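Local coordinates for protein O-methyltransferase, SAM-dependent (Legionella pneumophila subsp. pneumophila, PDB 3R3H) that probably transfers a methyl group from S-adenosylmethionine to a hydroxyl oxygen of its substrate, at residues 49-52 / 53-57. Sequence-based numbering, arbitrary orientation.
Sequences AQFM and QMLIR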
loop_
_atom_site.group_PDB
_atom_site.type_symbol
_atom_site.label_atom_id
_atom_site.label_comp_id
_atom_site.label_asym_id
_atom_site.label_seq_id
_atom_site.Cartn_x
_atom_site.Cartn_y
_atom_site.Cartn_z
ATOM N N ALA A 49 4.197 -2.307 -9.439
ATOM C CA ALA A 49 4.830 -1.109 -9.955
ATOM C C ALA A 49 3.839 0.043 -9.958
ATOM O O ALA A 49 4.200 1.184 -9.669
ATOM C CB ALA A 49 5.344 -1.372 -11.357
ATOM N N GLN A 50 2.589 -0.250 -10.288
ATOM C CA GLN A 50 1.589 0.788 -10.320
ATOM C C GLN A 50 1.321 1.275 -8.895
ATOM O O GLN A 50 0.955 2.435 -8.683
ATOM C CB GLN A 50 0.322 0.261 -10.976
ATOM C CG GLN A 50 -0.808 1.264 -10.983
ATOM C CD GLN A 50 -1.841 0.978 -12.056
ATOM O OE1 GLN A 50 -2.991 1.428 -11.967
ATOM N NE2 GLN A 50 -1.433 0.244 -13.091
ATOM N N PHE A 51 1.509 0.384 -7.921
ATOM C CA PHE A 51 1.317 0.740 -6.526
ATOM C C PHE A 51 2.452 1.659 -6.124
ATOM O O PHE A 51 2.239 2.624 -5.401
ATOM C CB PHE A 51 1.324 -0.506 -5.634
ATOM C CG PHE A 51 1.311 -0.197 -4.154
ATOM C CD1 PHE A 51 2.305 -0.693 -3.315
ATOM C CD2 PHE A 51 0.323 0.618 -3.601
ATOM C CE1 PHE A 51 2.320 -0.381 -1.942
ATOM C CE2 PHE A 51 0.333 0.933 -2.229
ATOM C CZ PHE A 51 1.335 0.431 -1.403
ATOM N N MET A 52 3.658 1.349 -6.601
ATOM C CA MET A 52 4.852 2.143 -6.299
ATOM C C MET A 52 4.812 3.510 -6.989
ATOM O O MET A 52 5.561 4.431 -6.642
ATOM C CB MET A 52 6.121 1.382 -6.712
ATOM C CG MET A 52 6.361 0.073 -5.931
ATOM S SD MET A 52 8.014 -0.620 -6.165
ATOM C CE MET A 52 7.900 -1.123 -7.860
ATOM N N GLN A 53 3.937 3.629 -7.981
ATOM C CA GLN A 53 3.754 4.882 -8.709
ATOM C C GLN A 53 2.864 5.754 -7.825
ATOM O O GLN A 53 3.062 6.968 -7.717
ATOM C CB GLN A 53 3.034 4.632 -10.032
ATOM C CG GLN A 53 3.879 4.032 -11.116
ATOM C CD GLN A 53 3.162 4.039 -12.440
ATOM O OE1 GLN A 53 3.762 4.324 -13.478
ATOM N NE2 GLN A 53 1.866 3.732 -12.413
ATOM N N MET A 54 1.863 5.115 -7.223
ATOM C CA MET A 54 0.948 5.782 -6.317
ATOM C C MET A 54 1.842 6.349 -5.201
ATOM O O MET A 54 1.757 7.533 -4.856
ATOM C CB MET A 54 -0.036 4.755 -5.752
ATOM C CG MET A 54 -0.991 5.280 -4.701
ATOM S SD MET A 54 -2.552 5.805 -5.357
ATOM C CE MET A 54 -2.171 7.482 -5.734
ATOM N N LEU A 55 2.721 5.498 -4.675
ATOM C CA LEU A 55 3.625 5.871 -3.597
ATOM C C LEU A 55 4.468 7.100 -3.921
ATOM O O LEU A 55 4.685 7.968 -3.058
ATOM C CB LEU A 55 4.532 4.690 -3.259
ATOM C CG LEU A 55 3.790 3.439 -2.776
ATOM C CD1 LEU A 55 4.749 2.268 -2.700
ATOM C CD2 LEU A 55 3.153 3.698 -1.425
ATOM N N ILE A 56 4.944 7.167 -5.160
ATOM C CA ILE A 56 5.760 8.280 -5.608
ATOM C C ILE A 56 4.956 9.578 -5.622
ATOM O O ILE A 56 5.476 10.644 -5.267
ATOM C CB ILE A 56 6.350 7.958 -7.008
ATOM C CG1 ILE A 56 7.452 6.913 -6.823
ATOM C CG2 ILE A 56 6.850 9.225 -7.711
ATOM C CD1 ILE A 56 8.122 6.466 -8.064
ATOM N N ARG A 57 3.691 9.488 -6.017
ATOM C CA ARG A 57 2.833 10.665 -6.057
ATOM C C ARG A 57 2.579 11.111 -4.612
ATOM O O ARG A 57 2.696 12.298 -4.287
ATOM C CB ARG A 57 1.505 10.329 -6.741
ATOM C CG ARG A 57 1.622 9.780 -8.158
ATOM C CD ARG A 57 0.375 8.979 -8.511
ATOM N NE ARG A 57 0.471 8.280 -9.794
ATOM C CZ ARG A 57 -0.266 7.212 -10.123
ATOM N NH1 ARG A 57 -1.156 6.706 -9.262
ATOM N NH2 ARG A 57 -0.128 6.646 -11.321
#
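Phe51 has CG anti to the backbone N (chi1 172°), which swings the ring along the helix toward Leu55, one turn on. With CG beside its own backbone N (chi1 -61°), Leu55 is directed back toward the preceding turn, where both methyls meet the ring. Leu55 CD1 lies over one face of the Phe51 ring, 4.0 Å from its centroid, in a CH-pi contact displaced toward the rim. Leu55 CD2 lies on the same side of the ring, out past the rim, 3.7 Å from Phe51 CZ. Met52 CG lies more loosely against Leu55 CD1, at 4.2 Å. The backbone ties this turn together. Leu55 N donates to Phe51 O at 3.0 Å, a fairly straight bond (160° at the hydrogen). Met54 N binds Gln50 O and Ile56 N binds Met52 O. Gln53 N makes only weak bonds, to Ala49 O and Gln50 O. Met52 and Ile56 pack on Met78 of helix 73-80 and on strand 137-143. Phe51 meets Leu208 and Arg57 makes a cation-pi contact with Phe204, both of the second subunit. This is i to i+3 and i to i+4 packing within helix 46-59, which precedes the first strand of the Rossmann-like methyltransferase sheet and joins the dimer interface.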